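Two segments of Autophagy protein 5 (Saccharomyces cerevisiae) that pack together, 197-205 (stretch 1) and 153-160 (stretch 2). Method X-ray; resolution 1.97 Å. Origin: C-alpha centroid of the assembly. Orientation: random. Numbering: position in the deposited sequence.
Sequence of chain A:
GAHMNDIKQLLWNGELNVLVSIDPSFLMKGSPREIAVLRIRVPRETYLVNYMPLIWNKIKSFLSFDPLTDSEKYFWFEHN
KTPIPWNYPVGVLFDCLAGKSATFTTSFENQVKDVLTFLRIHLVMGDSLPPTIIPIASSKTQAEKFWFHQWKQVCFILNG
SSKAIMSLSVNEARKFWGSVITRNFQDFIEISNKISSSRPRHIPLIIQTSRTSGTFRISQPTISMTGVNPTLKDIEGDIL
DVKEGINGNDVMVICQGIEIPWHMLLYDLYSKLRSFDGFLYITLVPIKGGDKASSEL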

ATOM      1  N   SER A 197       7.904 -10.755  17.174  1.00 45.53           N
ATOM      2  CA  SER A 197       8.458 -11.913  16.484  1.00 46.84           C
ATOM      3  C   SER A 197       7.896 -13.189  17.106  1.00 47.38           C
ATOM      4  O   SER A 197       8.318 -14.299  16.771  1.00 47.50           O
ATOM      5  CB  SER A 197       9.986 -11.908  16.588  1.00 46.90           C
ATOM      6  OG  SER A 197      10.408 -11.977  17.940  1.00 46.04           O
ATOM      7  N   SER A 198       6.941 -13.014  18.016  1.00 46.34           N
ATOM      8  CA  SER A 198       6.294 -14.131  18.696  1.00 47.05           C
ATOM      9  C   SER A 198       5.016 -14.504  17.950  1.00 45.56           C
ATOM     10  O   SER A 198       4.662 -13.856  16.967  1.00 46.32           O
ATOM     11  CB  SER A 198       5.948 -13.730  20.129  1.00 47.86           C
ATOM     12  OG  SER A 198       5.004 -12.673  20.134  1.00 52.20           O
ATOM     13  N   ARG A 199       4.323 -15.541  18.417  1.00 43.67           N
ATOM     14  CA  ARG A 199       3.083 -15.957  17.771  1.00 42.58           C
ATOM     15  C   ARG A 199       1.939 -15.038  18.202  1.00 40.35           C
ATOM     16  O   ARG A 199       1.664 -14.868  19.389  1.00 38.95           O
ATOM     17  CB  ARG A 199       2.748 -17.419  18.098  1.00 44.55           C
ATOM     18  CG  ARG A 199       1.696 -18.020  17.158  1.00 44.93           C
ATOM     19  CD  ARG A 199       1.702 -19.544  17.188  1.00 47.07           C
ATOM     20  NE  ARG A 199       0.890 -20.126  16.117  1.00 46.52           N
ATOM     21  CZ  ARG A 199      -0.441 -20.146  16.101  1.00 46.35           C
ATOM     22  NH1 ARG A 199      -1.134 -19.616  17.103  1.00 46.64           N
ATOM     23  NH2 ARG A 199      -1.082 -20.693  15.078  1.00 44.99           N
ATOM     24  N   PRO A 200       1.254 -14.437  17.221  1.00 37.67           N
ATOM     25  CA  PRO A 200       0.129 -13.510  17.381  1.00 36.04           C
ATOM     26  C   PRO A 200      -1.004 -13.902  18.330  1.00 35.18           C
ATOM     27  O   PRO A 200      -1.434 -15.055  18.373  1.00 34.84           O
ATOM     28  CB  PRO A 200      -0.382 -13.343  15.949  1.00 37.13           C
ATOM     29  CG  PRO A 200       0.849 -13.525  15.124  1.00 37.85           C
ATOM     30  CD  PRO A 200       1.506 -14.705  15.795  1.00 38.68           C
ATOM     31  N   ARG A 201      -1.481 -12.921  19.089  1.00 31.78           N
ATOM     32  CA  ARG A 201      -2.608 -13.114  19.992  1.00 30.27           C
ATOM     33  C   ARG A 201      -3.855 -12.886  19.131  1.00 27.28           C
ATOM     34  O   ARG A 201      -4.900 -13.514  19.327  1.00 25.48           O
ATOM     35  CB  ARG A 201      -2.560 -12.091  21.125  1.00 33.33           C
ATOM     36  CG  ARG A 201      -1.602 -12.452  22.252  1.00 40.38           C
ATOM     37  CD  ARG A 201      -2.089 -13.704  22.954  1.00 44.03           C
ATOM     38  NE  ARG A 201      -1.529 -13.848  24.292  1.00 48.57           N
ATOM     39  CZ  ARG A 201      -2.165 -14.441  25.297  1.00 48.74           C
ATOM     40  NH1 ARG A 201      -1.589 -14.535  26.487  1.00 51.50           N
ATOM     41  NH2 ARG A 201      -3.385 -14.929  25.115  1.00 47.83           N
ATOM     42  N   HIS A 202      -3.718 -11.970  18.174  1.00 25.74           N
ATOM     43  CA  HIS A 202      -4.780 -11.633  17.222  1.00 24.23           C
ATOM     44  C   HIS A 202      -4.110 -11.281  15.902  1.00 22.76           C
ATOM     45  O   HIS A 202      -2.927 -10.957  15.876  1.00 22.66           O
ATOM     46  CB  HIS A 202      -5.592 -10.422  17.689  1.00 25.97           C
ATOM     47  CG  HIS A 202      -6.522 -10.707  18.827  1.00 27.87           C
ATOM     48  ND1 HIS A 202      -6.189 -10.456  20.141  1.00 30.53           N
ATOM     49  CD2 HIS A 202      -7.782 -11.199  18.845  1.00 28.76           C
ATOM     50  CE1 HIS A 202      -7.207 -10.781  20.920  1.00 32.07           C
ATOM     51  NE2 HIS A 202      -8.186 -11.236  20.158  1.00 32.10           N
ATOM     52  N   ILE A 203      -4.852 -11.338  14.802  1.00 22.93           N
ATOM     53  CA  ILE A 203      -4.270 -10.991  13.507  1.00 22.21           C
ATOM     54  C   ILE A 203      -4.745  -9.624  13.009  1.00 20.76           C
ATOM     55  O   ILE A 203      -5.951  -9.375  12.909  1.00 19.29           O
ATOM     56  CB  ILE A 203      -4.630 -12.028  12.406  1.00 23.06           C
ATOM     57  CG1 ILE A 203      -4.091 -13.416  12.768  1.00 23.70           C
ATOM     58  CG2 ILE A 203      -4.048 -11.578  11.059  1.00 23.18           C
ATOM     59  CD1 ILE A 203      -2.577 -13.535  12.736  1.00 24.49           C
ATOM     60  N   PRO A 204      -3.798  -8.719  12.702  1.00 19.94           N
ATOM     61  CA  PRO A 204      -4.119  -7.380  12.200  1.00 20.63           C
ATOM     62  C   PRO A 204      -4.524  -7.598  10.743  1.00 19.93           C
ATOM     63  O   PRO A 204      -3.669  -7.637   9.849  1.00 20.68           O
ATOM     64  CB  PRO A 204      -2.787  -6.630  12.306  1.00 20.28           C
ATOM     65  CG  PRO A 204      -2.031  -7.390  13.379  1.00 23.25           C
ATOM     66  CD  PRO A 204      -2.366  -8.818  13.036  1.00 21.27           C
ATOM     67  N   LEU A 205      -5.821  -7.759  10.520  1.00 18.50           N
ATOM     68  CA  LEU A 205      -6.347  -8.014   9.187  1.00 19.68           C
ATOM     69  C   LEU A 205      -7.372  -6.986   8.738  1.00 19.95           C
ATOM     70  O   LEU A 205      -8.290  -6.639   9.480  1.00 21.53           O
ATOM     71  CB  LEU A 205      -7.002  -9.400   9.153  1.00 17.67           C
ATOM     72  CG  LEU A 205      -7.735  -9.802   7.867  1.00 21.80           C
ATOM     73  CD1 LEU A 205      -6.724 -10.024   6.741  1.00 19.84           C
ATOM     74  CD2 LEU A 205      -8.545 -11.090   8.118  1.00 19.85           C
TER
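Stretch 2 153-160: QVCFILNG

Stretch 2 is the closing part of a helix that begins earlier in the chain. Residues 153-159 remain helical, and each turn is held by the usual bonds, such as I157 N to Q153 O at 2.8 Å and G160 N to F156 O at 2.8 Å. G160 then leaves the helix with a positive phi of 92°. A side chain there would be jammed against the carbonyl oxygen of N159, so glycine suits the turn.

The helix lies against an irregular, largely extended segment, and the two run in opposite directions. The CA of L158 is 4.6 Å from that of P200, whereas the CA of V154, one turn earlier, is 6.0 Å from that of P204. The backbones are therefore closer at the P200 end.

The shape of the contact centres on P204. Its CB points toward the helix, and its compact ring enters the hollow formed by V154, I157 and L158. P204 CG lies 3.5 Å from I157 CG2 and 4.1 Å from V154 CG1, while P204 CD meets L158 CD2 at 3.6 Å. A proline ring suits this place because it offers a rigid apolar bump, and the branched side chains supply methyl groups around it.

L158 fills the complementary hollow. Its CA-to-CB bond points away from stretch 1, but with chi1 m and chi2 t the end of the side chain comes nearer, bringing CD2 between the two prolines. L158 CD2 is 3.6 Å from P200 CG and from P204 CD, and 3.7 Å from H202 O. Leucine has the reach to bring one methyl, CD2, to both prolines.

I157 packs alongside, its CG2 also 3.6 Å from H202 CB. I203, between H202 and P204, has its CA-to-CB bond pointing away and its side chain stays farther off, so the prolines and the histidine make the nearer side-chain contacts.

Polar atoms tie down the end of the helix, where carbonyls lack the amide partners of a further turn. R201 N donates a hydrogen bond to L158 O, at 3.0 Å and 155°. Water 1 joins I157 O to H202 ND1, with 2.7 Å from its oxygen to each; histidine suits this spot by combining an apolar CB with a polar ring nitrogen. Water 2 lies 3.0 Å from L158 O and 2.5 Å from S198 OG, giving the small serine hydroxyl a link to the helix end.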

ATOM      1  N   GLN A 153      -0.909   0.197  16.714  1.00 24.33           N
ATOM      2  CA  GLN A 153      -2.113  -0.626  16.805  1.00 26.18           C
ATOM      3  C   GLN A 153      -1.729  -2.089  16.550  1.00 25.91           C
ATOM      4  O   GLN A 153      -2.182  -3.001  17.240  1.00 26.33           O
ATOM      5  CB  GLN A 153      -3.143  -0.209  15.752  1.00 28.42           C
ATOM      6  CG  GLN A 153      -3.678   1.197  15.879  1.00 33.73           C
ATOM      7  CD  GLN A 153      -4.523   1.596  14.677  1.00 37.60           C
ATOM      8  OE1 GLN A 153      -5.586   1.017  14.423  1.00 40.13           O
ATOM      9  NE2 GLN A 153      -4.045   2.586  13.921  1.00 37.15           N
ATOM     10  N   VAL A 154      -0.895  -2.297  15.535  1.00 24.58           N
ATOM     11  CA  VAL A 154      -0.444  -3.638  15.179  1.00 23.18           C
ATOM     12  C   VAL A 154       0.252  -4.309  16.361  1.00 25.34           C
ATOM     13  O   VAL A 154      -0.048  -5.450  16.690  1.00 24.17           O
ATOM     14  CB  VAL A 154       0.511  -3.602  13.958  1.00 21.76           C
ATOM     15  CG1 VAL A 154       1.183  -4.949  13.767  1.00 19.58           C
ATOM     16  CG2 VAL A 154      -0.277  -3.233  12.709  1.00 17.56           C
ATOM     17  N   CYS A 155       1.167  -3.593  17.010  1.00 24.85           N
ATOM     18  CA  CYS A 155       1.881  -4.148  18.158  1.00 27.32           C
ATOM     19  C   CYS A 155       0.880  -4.632  19.206  1.00 26.86           C
ATOM     20  O   CYS A 155       0.991  -5.748  19.725  1.00 25.93           O
ATOM     21  CB  CYS A 155       2.809  -3.089  18.768  1.00 30.26           C
ATOM     22  SG  CYS A 155       3.805  -3.641  20.179  1.00 32.87           S
ATOM     23  N   PHE A 156      -0.105  -3.789  19.496  1.00 26.75           N
ATOM     24  CA  PHE A 156      -1.143  -4.110  20.466  1.00 28.23           C
ATOM     25  C   PHE A 156      -1.964  -5.327  20.043  1.00 27.07           C
ATOM     26  O   PHE A 156      -2.284  -6.184  20.864  1.00 27.66           O
ATOM     27  CB  PHE A 156      -2.080  -2.920  20.652  1.00 32.25           C
ATOM     28  CG  PHE A 156      -3.172  -3.170  21.646  1.00 36.99           C
ATOM     29  CD1 PHE A 156      -2.879  -3.304  23.000  1.00 39.53           C
ATOM     30  CD2 PHE A 156      -4.490  -3.315  21.229  1.00 39.00           C
ATOM     31  CE1 PHE A 156      -3.882  -3.580  23.925  1.00 42.06           C
ATOM     32  CE2 PHE A 156      -5.506  -3.592  22.149  1.00 42.03           C
ATOM     33  CZ  PHE A 156      -5.199  -3.725  23.500  1.00 41.54           C
ATOM     34  N   ILE A 157      -2.313  -5.391  18.763  1.00 25.49           N
ATOM     35  CA  ILE A 157      -3.099  -6.505  18.239  1.00 24.27           C
ATOM     36  C   ILE A 157      -2.307  -7.812  18.309  1.00 24.13           C
ATOM     37  O   ILE A 157      -2.829  -8.846  18.740  1.00 24.65           O
ATOM     38  CB  ILE A 157      -3.526  -6.228  16.771  1.00 23.65           C
ATOM     39  CG1 ILE A 157      -4.478  -5.026  16.740  1.00 22.37           C
ATOM     40  CG2 ILE A 157      -4.196  -7.467  16.167  1.00 22.69           C
ATOM     41  CD1 ILE A 157      -4.761  -4.475  15.348  1.00 20.35           C
ATOM     42  N   LEU A 158      -1.042  -7.755  17.904  1.00 24.92           N
ATOM     43  CA  LEU A 158      -0.173  -8.928  17.910  1.00 26.08           C
ATOM     44  C   LEU A 158       0.289  -9.385  19.288  1.00 29.18           C
ATOM     45  O   LEU A 158       0.281 -10.582  19.579  1.00 29.41           O
ATOM     46  CB  LEU A 158       1.070  -8.676  17.051  1.00 25.04           C
ATOM     47  CG  LEU A 158       0.899  -8.590  15.534  1.00 23.95           C
ATOM     48  CD1 LEU A 158       2.210  -8.124  14.909  1.00 22.77           C
ATOM     49  CD2 LEU A 158       0.498  -9.954  14.979  1.00 21.74           C
ATOM     50  N   ASN A 159       0.687  -8.439  20.136  1.00 29.54           N
ATOM     51  CA  ASN A 159       1.203  -8.778  21.460  1.00 32.24           C
ATOM     52  C   ASN A 159       0.262  -8.623  22.652  1.00 33.29           C
ATOM     53  O   ASN A 159       0.559  -9.115  23.741  1.00 32.79           O
ATOM     54  CB  ASN A 159       2.475  -7.971  21.736  1.00 32.81           C
ATOM     55  CG  ASN A 159       3.491  -8.087  20.617  1.00 36.64           C
ATOM     56  OD1 ASN A 159       3.612  -9.136  19.981  1.00 38.06           O
ATOM     57  ND2 ASN A 159       4.240  -7.011  20.378  1.00 35.45           N
ATOM     58  N   GLY A 160      -0.862  -7.947  22.457  1.00 34.30           N
ATOM     59  CA  GLY A 160      -1.781  -7.742  23.560  1.00 38.65           C
ATOM     60  C   GLY A 160      -1.463  -6.433  24.264  1.00 41.71           C
ATOM     61  O   GLY A 160      -2.239  -5.954  25.092  1.00 44.17           O
TER
HETATM   62  O   HOH W   1      -4.163  -8.866  21.076  1.00 36.80           O
HETATM   63  O   HOH W   2       2.581 -12.248  20.482  1.00 56.47           O